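Local structure of appr-1-p processing domain protein (Thermus aquaticus Y51MC23, 5M31) at residues A[63-75]-A[82-94]. The protein belongs to the macro domain family, compact alpha/beta proteins built on a mixed beta-sheet flanked by helices. Residues are numbered along the deposited sequence; the frame is centred on the assembly and turned at random.
Sequences GQVQIGRIFVYDR and RYIFNFPTKKHWR
Phe-71 O is gripped twice by Asn-86: its backbone N arrives at 2.8 Å and its side-chain ND2 at 3.0 Å, from opposite faces of the carbonyl plane. Asn-86 CG sits beside its own backbone N (chi1 -63°), which turns ND2 back toward this oxygen, so that an N-H close to the amide plane reaches it; the amide then lies alongside the Phe-71 ring, the two planes 22° apart. Asn-52 accepts a further bond from ND2 and Asn-29 donates one to OD1, fixing the rotation of this buried amide. Phe-71 N returns a bond to Asn-86 O, and Tyr-73 and Ile-84 form the next hydrogen-bonded pair. This is an antiparallel hairpin at one margin of the macro-domain sheet: 71-74 is the outermost strand, while 83-88 also pairs with the parallel strand 26-31. On the face toward helix 99-116, Val-72 CG2 sits over the Phe-85 ring, a CH-pi contact 3.9 Å from the centroid. Near the loop that joins the two strands, the extended Arg-82 chain runs across the Tyr-83 ring and meets Asp-74 side-on in a salt bridge, NE to OD1 at 2.9 Å and NH2 to OD2 at 3.0 Å; Gly-76 N also binds OD1. Past the Phe-71/Asn-86 pair, Pro-88 CG packs against Val-65 CG1 at 3.8 Å, and a water accepting from Gly-68 N donates to Pro-88 O.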
ATOM      1  N   GLY A  63      -1.041  15.776  10.070  1.00 33.45           N
ATOM      2  CA  GLY A  63      -2.228  15.776   9.203  1.00 33.69           C
ATOM      3  C   GLY A  63      -1.925  15.459   7.739  1.00 32.05           C
ATOM      4  O   GLY A  63      -2.791  15.626   6.857  1.00 31.54           O
ATOM      5  N   GLN A  64      -0.763  14.859   7.504  1.00 27.99           N
ATOM      6  CA  GLN A  64      -0.318  14.616   6.170  1.00 27.89           C
ATOM      7  C   GLN A  64      -0.908  13.349   5.566  1.00 25.39           C
ATOM      8  O   GLN A  64      -0.831  13.143   4.339  1.00 24.66           O
ATOM      9  CB  GLN A  64       1.207  14.542   6.203  1.00 29.17           C
ATOM     10  CG  GLN A  64       1.913  14.290   4.886  1.00 31.33           C
ATOM     11  CD  GLN A  64       3.425  14.344   5.063  1.00 32.40           C
ATOM     12  OE1 GLN A  64       3.942  14.843   6.102  1.00 34.33           O
ATOM     13  NE2 GLN A  64       4.151  13.905   4.036  1.00 32.28           N
ATOM     14  N   VAL A  65      -1.344  12.429   6.421  1.00 23.48           N
ATOM     15  CA  VAL A  65      -1.880  11.160   5.971  1.00 22.84           C
ATOM     16  C   VAL A  65      -3.385  11.217   5.901  1.00 22.18           C
ATOM     17  O   VAL A  65      -4.045  11.511   6.898  1.00 23.84           O
ATOM     18  CB  VAL A  65      -1.471  10.012   6.871  1.00 22.17           C
ATOM     19  CG1 VAL A  65      -2.066   8.717   6.360  1.00 22.24           C
ATOM     20  CG2 VAL A  65       0.071   9.975   6.999  1.00 22.94           C
ATOM     21  N   GLN A  66      -3.900  11.142   4.688  1.00 21.13           N
ATOM     22  CA  GLN A  66      -5.324  11.309   4.436  1.00 22.48           C
ATOM     23  C   GLN A  66      -5.758  10.354   3.381  1.00 20.67           C
ATOM     24  O   GLN A  66      -4.952   9.813   2.627  1.00 19.80           O
ATOM     25  CB  GLN A  66      -5.613  12.733   3.962  1.00 26.03           C
ATOM     26  CG  GLN A  66      -5.080  13.815   4.867  1.00 30.57           C
ATOM     27  CD  GLN A  66      -5.143  15.161   4.207  1.00 37.01           C
ATOM     28  OE1 GLN A  66      -4.368  15.462   3.278  1.00 45.71           O
ATOM     29  NE2 GLN A  66      -6.089  15.960   4.625  1.00 41.96           N
ATOM     30  N   ILE A  67      -7.065  10.139   3.312  1.00 21.43           N
ATOM     31  CA  ILE A  67      -7.640   9.394   2.214  1.00 20.81           C
ATOM     32  C   ILE A  67      -7.215  10.024   0.865  1.00 20.87           C
ATOM     33  O   ILE A  67      -7.218  11.263   0.707  1.00 20.84           O
ATOM     34  CB  ILE A  67      -9.192   9.280   2.364  1.00 21.96           C
ATOM     35  CG1 ILE A  67      -9.558   8.607   3.707  1.00 21.76           C
ATOM     36  CG2 ILE A  67      -9.778   8.545   1.186  1.00 22.47           C
ATOM     37  CD1 ILE A  67      -8.959   7.230   4.005  1.00 21.27           C
ATOM     38  N   GLY A  68      -6.729   9.153  -0.032  1.00 19.59           N
ATOM     39  CA  GLY A  68      -6.253   9.542  -1.361  1.00 20.20           C
ATOM     40  C   GLY A  68      -4.903  10.178  -1.332  1.00 19.47           C
ATOM     41  O   GLY A  68      -4.477  10.742  -2.349  1.00 20.49           O
ATOM     42  N   ARG A  69      -4.186  10.080  -0.198  1.00 18.75           N
ATOM     43  CA  ARG A  69      -2.877  10.727  -0.052  1.00 19.60           C
ATOM     44  C   ARG A  69      -1.922   9.742   0.624  1.00 19.93           C
ATOM     45  O   ARG A  69      -1.782   9.713   1.818  1.00 20.77           O
ATOM     46  CB  ARG A  69      -2.990  12.071   0.625  1.00 21.33           C
ATOM     47  CG  ARG A  69      -1.756  12.950   0.633  1.00 23.34           C
ATOM     48  CD  ARG A  69      -1.987  14.207   1.352  1.00 26.05           C
ATOM     49  NE  ARG A  69      -0.739  14.935   1.460  1.00 28.78           N
ATOM     50  CZ  ARG A  69      -0.561  15.984   2.249  1.00 30.94           C
ATOM     51  NH1 ARG A  69      -1.551  16.440   2.997  1.00 32.86           N
ATOM     52  NH2 ARG A  69       0.610  16.590   2.253  1.00 33.58           N
ATOM     53  N   ILE A  70      -1.252   8.941  -0.212  1.00 18.46           N
ATOM     54  CA  ILE A  70      -0.299   7.947   0.249  1.00 18.35           C
ATOM     55  C   ILE A  70       0.871   8.634   0.904  1.00 18.55           C
ATOM     56  O   ILE A  70       1.448   9.609   0.357  1.00 20.56           O
ATOM     57  CB  ILE A  70       0.185   7.083  -0.939  1.00 18.86           C
ATOM     58  CG1 ILE A  70      -1.022   6.257  -1.430  1.00 20.14           C
ATOM     59  CG2 ILE A  70       1.377   6.201  -0.546  1.00 18.96           C
ATOM     60  CD1 ILE A  70      -0.827   5.523  -2.709  1.00 21.74           C
ATOM     61  N   PHE A  71       1.304   8.101   2.019  1.00 17.87           N
ATOM     62  CA  PHE A  71       2.515   8.567   2.648  1.00 18.36           C
ATOM     63  C   PHE A  71       3.660   7.617   2.314  1.00 17.82           C
ATOM     64  O   PHE A  71       3.620   6.480   2.711  1.00 16.53           O
ATOM     65  CB  PHE A  71       2.349   8.661   4.152  1.00 19.32           C
ATOM     66  CG  PHE A  71       3.650   8.958   4.870  1.00 21.02           C
ATOM     67  CD1 PHE A  71       4.278  10.158   4.679  1.00 22.94           C
ATOM     68  CD2 PHE A  71       4.292   7.982   5.670  1.00 21.56           C
ATOM     69  CE1 PHE A  71       5.524  10.417   5.239  1.00 24.54           C
ATOM     70  CE2 PHE A  71       5.514   8.272   6.269  1.00 23.19           C
ATOM     71  CZ  PHE A  71       6.131   9.469   6.045  1.00 24.99           C
ATOM     72  N   VAL A  72       4.659   8.108   1.554  1.00 18.77           N
ATOM     73  CA  VAL A  72       5.781   7.298   1.130  1.00 19.65           C
ATOM     74  C   VAL A  72       6.972   7.537   2.020  1.00 19.91           C
ATOM     75  O   VAL A  72       7.298   8.711   2.351  1.00 22.12           O
ATOM     76  CB  VAL A  72       6.179   7.594  -0.335  1.00 21.19           C
ATOM     77  CG1 VAL A  72       7.394   6.760  -0.722  1.00 21.95           C
ATOM     78  CG2 VAL A  72       5.046   7.259  -1.266  1.00 21.61           C
ATOM     79  N   TYR A  73       7.578   6.460   2.482  1.00 18.91           N
ATOM     80  CA  TYR A  73       8.842   6.531   3.220  1.00 20.11           C
ATOM     81  C   TYR A  73       9.969   5.933   2.363  1.00 20.31           C
ATOM     82  O   TYR A  73       9.806   4.826   1.806  1.00 19.43           O
ATOM     83  CB  TYR A  73       8.759   5.801   4.566  1.00 20.66           C
ATOM     84  CG  TYR A  73      10.021   5.880   5.379  1.00 22.38           C
ATOM     85  CD1 TYR A  73      10.441   7.112   5.957  1.00 23.28           C
ATOM     86  CD2 TYR A  73      10.894   4.782   5.491  1.00 22.65           C
ATOM     87  CE1 TYR A  73      11.601   7.185   6.686  1.00 24.88           C
ATOM     88  CE2 TYR A  73      12.056   4.874   6.230  1.00 24.62           C
ATOM     89  CZ  TYR A  73      12.433   6.074   6.772  1.00 25.63           C
ATOM     90  OH  TYR A  73      13.578   6.155   7.515  1.00 28.65           O
ATOM     91  N   ASP A  74      11.061   6.685   2.219  1.00 21.58           N
ATOM     92  CA  ASP A  74      12.223   6.262   1.456  1.00 22.47           C
ATOM     93  C   ASP A  74      13.295   5.708   2.397  1.00 23.30           C
ATOM     94  O   ASP A  74      13.871   6.446   3.216  1.00 24.21           O
ATOM     95  CB  ASP A  74      12.784   7.479   0.703  1.00 23.79           C
ATOM     96  CG  ASP A  74      13.956   7.132  -0.230  1.00 24.82           C
ATOM     97  OD1 ASP A  74      14.384   5.976  -0.309  1.00 24.19           O
ATOM     98  OD2 ASP A  74      14.424   8.070  -0.910  1.00 25.48           O
ATOM     99  N   ARG A  75      13.611   4.424   2.258  1.00 22.89           N
ATOM    100  CA  ARG A  75      14.586   3.812   3.126  1.00 23.98           C
ATOM    101  C   ARG A  75      16.000   4.069   2.625  1.00 25.52           C
ATOM    102  O   ARG A  75      16.968   3.721   3.275  1.00 27.26           O
ATOM    103  CB  ARG A  75      14.318   2.320   3.241  1.00 23.45           C
ATOM    104  CG  ARG A  75      12.945   1.976   3.820  1.00 22.53           C
ATOM    105  CD  ARG A  75      12.707   0.481   3.842  1.00 22.21           C
ATOM    106  NE  ARG A  75      13.570  -0.192   4.813  1.00 23.90           N
ATOM    107  CZ  ARG A  75      14.238  -1.320   4.612  1.00 24.48           C
ATOM    108  NH1 ARG A  75      14.990  -1.836   5.583  1.00 26.02           N
ATOM    109  NH2 ARG A  75      14.163  -1.971   3.446  1.00 24.21           N
ATOM    110  N   ARG A  82      13.080  -0.238  -1.284  1.00 21.78           N
ATOM    111  CA  ARG A  82      13.499   1.138  -1.058  1.00 22.17           C
ATOM    112  C   ARG A  82      12.359   1.965  -0.440  1.00 20.67           C
ATOM    113  O   ARG A  82      12.628   2.840   0.399  1.00 21.36           O
ATOM    114  CB  ARG A  82      13.992   1.783  -2.344  1.00 23.35           C
ATOM    115  CG  ARG A  82      14.166   3.238  -2.147  1.00 24.16           C
ATOM    116  CD  ARG A  82      14.995   3.870  -3.249  1.00 26.00           C
ATOM    117  NE  ARG A  82      15.269   5.253  -2.933  1.00 26.97           N
ATOM    118  CZ  ARG A  82      15.836   6.121  -3.752  1.00 29.22           C
ATOM    119  NH1 ARG A  82      16.372   5.721  -4.911  1.00 30.26           N
ATOM    120  NH2 ARG A  82      15.981   7.358  -3.339  1.00 30.60           N
ATOM    121  N   TYR A  83      11.134   1.737  -0.904  1.00 19.42           N
ATOM    122  CA  TYR A  83       9.977   2.556  -0.488  1.00 18.37           C
ATOM    123  C   TYR A  83       8.940   1.739   0.194  1.00 17.95           C
ATOM    124  O   TYR A  83       8.622   0.613  -0.232  1.00 17.82           O
ATOM    125  CB  TYR A  83       9.323   3.221  -1.697  1.00 18.51           C
ATOM    126  CG  TYR A  83      10.242   4.094  -2.524  1.00 20.06           C
ATOM    127  CD1 TYR A  83      10.663   5.318  -2.074  1.00 21.17           C
ATOM    128  CD2 TYR A  83      10.693   3.653  -3.735  1.00 21.60           C
ATOM    129  CE1 TYR A  83      11.469   6.125  -2.847  1.00 23.02           C
ATOM    130  CE2 TYR A  83      11.563   4.418  -4.495  1.00 22.89           C
ATOM    131  CZ  TYR A  83      11.924   5.659  -4.046  1.00 23.58           C
ATOM    132  OH  TYR A  83      12.783   6.458  -4.824  1.00 26.37           O
ATOM    133  N   ILE A  84       8.373   2.343   1.235  1.00 17.70           N
ATOM    134  CA  ILE A  84       7.123   1.874   1.859  1.00 17.01           C
ATOM    135  C   ILE A  84       6.016   2.866   1.534  1.00 16.41           C
ATOM    136  O   ILE A  84       6.199   4.042   1.786  1.00 16.78           O
ATOM    137  CB  ILE A  84       7.261   1.754   3.367  1.00 17.20           C
ATOM    138  CG1 ILE A  84       8.476   0.902   3.774  1.00 18.46           C
ATOM    139  CG2 ILE A  84       5.962   1.122   3.941  1.00 17.04           C
ATOM    140  CD1 ILE A  84       8.428  -0.511   3.309  1.00 18.41           C
ATOM    141  N   PHE A  85       4.976   2.413   0.805  1.00 15.93           N
ATOM    142  CA  PHE A  85       3.861   3.243   0.388  1.00 16.33           C
ATOM    143  C   PHE A  85       2.722   2.966   1.383  1.00 15.35           C
ATOM    144  O   PHE A  85       2.117   1.883   1.303  1.00 15.15           O
ATOM    145  CB  PHE A  85       3.367   2.866  -0.971  1.00 17.56           C
ATOM    146  CG  PHE A  85       4.173   3.444  -2.148  1.00 18.35           C
ATOM    147  CD1 PHE A  85       5.536   3.525  -2.161  1.00 21.59           C
ATOM    148  CD2 PHE A  85       3.516   3.746  -3.309  1.00 20.07           C
ATOM    149  CE1 PHE A  85       6.233   4.021  -3.317  1.00 21.41           C
ATOM    150  CE2 PHE A  85       4.173   4.204  -4.448  1.00 20.35           C
ATOM    151  CZ  PHE A  85       5.540   4.370  -4.432  1.00 20.95           C
ATOM    152  N   ASN A  86       2.505   3.908   2.290  1.00 15.30           N
ATOM    153  CA  ASN A  86       1.545   3.741   3.384  1.00 15.29           C
ATOM    154  C   ASN A  86       0.219   4.269   2.839  1.00 15.41           C
ATOM    155  O   ASN A  86       0.043   5.460   2.684  1.00 15.79           O
ATOM    156  CB  ASN A  86       1.995   4.441   4.652  1.00 15.63           C
ATOM    157  CG  ASN A  86       3.297   3.893   5.220  1.00 15.91           C
ATOM    158  OD1 ASN A  86       3.326   2.835   5.872  1.00 15.85           O
ATOM    159  ND2 ASN A  86       4.440   4.582   4.881  1.00 16.28           N
ATOM    160  N   PHE A  87      -0.640   3.312   2.486  1.00 15.22           N
ATOM    161  CA  PHE A  87      -1.920   3.533   1.699  1.00 15.95           C
ATOM    162  C   PHE A  87      -3.078   3.533   2.687  1.00 16.26           C
ATOM    163  O   PHE A  87      -3.421   2.495   3.214  1.00 15.31           O
ATOM    164  CB  PHE A  87      -2.013   2.337   0.711  1.00 16.16           C
ATOM    165  CG  PHE A  87      -3.146   2.377  -0.259  1.00 17.50           C
ATOM    166  CD1 PHE A  87      -4.457   2.293   0.150  1.00 18.95           C
ATOM    167  CD2 PHE A  87      -2.908   2.298  -1.601  1.00 17.72           C
ATOM    168  CE1 PHE A  87      -5.505   2.227  -0.753  1.00 20.03           C
ATOM    169  CE2 PHE A  87      -3.944   2.186  -2.523  1.00 18.56           C
ATOM    170  CZ  PHE A  87      -5.240   2.171  -2.097  1.00 19.36           C
ATOM    171  N   PRO A  88      -3.685   4.689   2.926  1.00 16.18           N
ATOM    172  CA  PRO A  88      -4.804   4.708   3.853  1.00 16.94           C
ATOM    173  C   PRO A  88      -6.053   4.013   3.270  1.00 17.45           C
ATOM    174  O   PRO A  88      -6.465   4.324   2.171  1.00 17.98           O
ATOM    175  CB  PRO A  88      -5.048   6.231   4.067  1.00 17.41           C
ATOM    176  CG  PRO A  88      -3.822   6.883   3.581  1.00 17.96           C
ATOM    177  CD  PRO A  88      -3.314   6.041   2.495  1.00 16.76           C
ATOM    178  N   THR A  89      -6.690   3.108   4.020  1.00 17.06           N
ATOM    179  CA  THR A  89      -7.902   2.488   3.534  1.00 17.92           C
ATOM    180  C   THR A  89      -9.053   2.843   4.426  1.00 17.52           C
ATOM    181  O   THR A  89     -10.147   2.431   4.180  1.00 18.48           O
ATOM    182  CB  THR A  89      -7.841   0.967   3.529  1.00 18.80           C
ATOM    183  OG1 THR A  89      -7.657   0.490   4.859  1.00 19.90           O
ATOM    184  CG2 THR A  89      -6.669   0.442   2.691  1.00 18.12           C
ATOM    185  N   LYS A  90      -8.756   3.589   5.455  1.00 17.24           N
ATOM    186  CA  LYS A  90      -9.755   3.945   6.496  1.00 18.24           C
ATOM    187  C   LYS A  90      -9.204   5.080   7.368  1.00 18.56           C
ATOM    188  O   LYS A  90      -7.961   5.356   7.397  1.00 18.45           O
ATOM    189  CB  LYS A  90     -10.031   2.724   7.337  1.00 18.99           C
ATOM    190  CG  LYS A  90      -8.821   2.275   8.159  1.00 19.02           C
ATOM    191  CD  LYS A  90      -9.062   1.003   8.945  1.00 20.46           C
ATOM    192  CE  LYS A  90      -9.277  -0.221   8.053  1.00 21.02           C
ATOM    193  NZ  LYS A  90      -9.667  -1.359   8.935  1.00 23.11           N
ATOM    194  N   LYS A  91     -10.104   5.791   8.050  1.00 19.68           N
ATOM    195  CA  LYS A  91      -9.658   6.872   8.913  1.00 21.19           C
ATOM    196  C   LYS A  91      -9.131   6.318  10.228  1.00 21.71           C
ATOM    197  O   LYS A  91      -7.996   6.498  10.576  1.00 22.92           O
ATOM    198  CB  LYS A  91     -10.791   7.887   9.133  1.00 23.10           C
ATOM    199  CG  LYS A  91     -11.170   8.579   7.862  1.00 25.44           C
ATOM    200  CD  LYS A  91     -12.206   9.636   8.127  1.00 29.27           C
ATOM    201  CE  LYS A  91     -12.734  10.211   6.829  1.00 31.02           C
ATOM    202  NZ  LYS A  91     -13.979  10.900   7.251  1.00 33.50           N
ATOM    203  N   HIS A  92      -9.999   5.673  11.004  1.00 22.01           N
ATOM    204  CA  HIS A  92      -9.604   5.160  12.274  1.00 21.95           C
ATOM    205  C   HIS A  92      -9.400   3.669  12.161  1.00 22.06           C
ATOM    206  O   HIS A  92     -10.045   2.987  11.391  1.00 21.20           O
ATOM    207  CB  HIS A  92     -10.667   5.485  13.326  1.00 22.74           C
ATOM    208  CG  HIS A  92     -10.246   5.196  14.739  1.00 23.43           C
ATOM    209  ND1 HIS A  92     -10.336   3.941  15.292  1.00 23.98           N
ATOM    210  CD2 HIS A  92      -9.846   6.016  15.739  1.00 23.82           C
ATOM    211  CE1 HIS A  92      -9.993   3.985  16.568  1.00 24.80           C
ATOM    212  NE2 HIS A  92      -9.643   5.231  16.849  1.00 25.06           N
ATOM    213  N   TRP A  93      -8.543   3.154  13.013  1.00 23.94           N
ATOM    214  CA  TRP A  93      -8.202   1.757  12.938  1.00 25.20           C
ATOM    215  C   TRP A  93      -9.352   0.814  13.257  1.00 27.04           C
ATOM    216  O   TRP A  93      -9.363  -0.310  12.809  1.00 27.44           O
ATOM    217  CB  TRP A  93      -6.969   1.473  13.781  1.00 27.22           C
ATOM    218  CG  TRP A  93      -7.071   1.779  15.208  1.00 28.80           C
ATOM    219  CD1 TRP A  93      -6.703   2.931  15.825  1.00 28.90           C
ATOM    220  CD2 TRP A  93      -7.536   0.917  16.218  1.00 32.44           C
ATOM    221  NE1 TRP A  93      -6.816   2.815  17.126  1.00 32.97           N
ATOM    222  CE2 TRP A  93      -7.386   1.597  17.418  1.00 33.83           C
ATOM    223  CE3 TRP A  93      -8.089  -0.368  16.226  1.00 33.57           C
ATOM    224  CZ2 TRP A  93      -7.743   1.059  18.601  1.00 37.80           C
ATOM    225  CZ3 TRP A  93      -8.437  -0.904  17.382  1.00 36.73           C
ATOM    226  CH2 TRP A  93      -8.285  -0.211  18.574  1.00 39.42           C
ATOM    227  N   ARG A  94     -10.361   1.276  14.004  1.00 26.39           N
ATOM    228  CA  ARG A  94     -11.556   0.475  14.243  1.00 27.94           C
ATOM    229  C   ARG A  94     -12.567   0.401  13.112  1.00 26.68           C
ATOM    230  O   ARG A  94     -13.496  -0.426  13.177  1.00 28.53           O
ATOM    231  CB  ARG A  94     -12.273   0.925  15.508  1.00 30.75           C
ATOM    232  CG  ARG A  94     -11.501   0.502  16.727  1.00 33.59           C
ATOM    233  CD  ARG A  94     -12.343   0.375  17.944  1.00 36.70           C
ATOM    234  NE  ARG A  94     -12.554   1.689  18.559  1.00 40.04           N
ATOM    235  CZ  ARG A  94     -11.698   2.263  19.401  1.00 42.57           C
ATOM    236  NH1 ARG A  94     -10.571   1.624  19.734  1.00 44.90           N
ATOM    237  NH2 ARG A  94     -11.953   3.465  19.924  1.00 41.84           N
TER
HETATM  238  O   HOH W   1      -6.853   6.292   0.246  1.00 17.84           O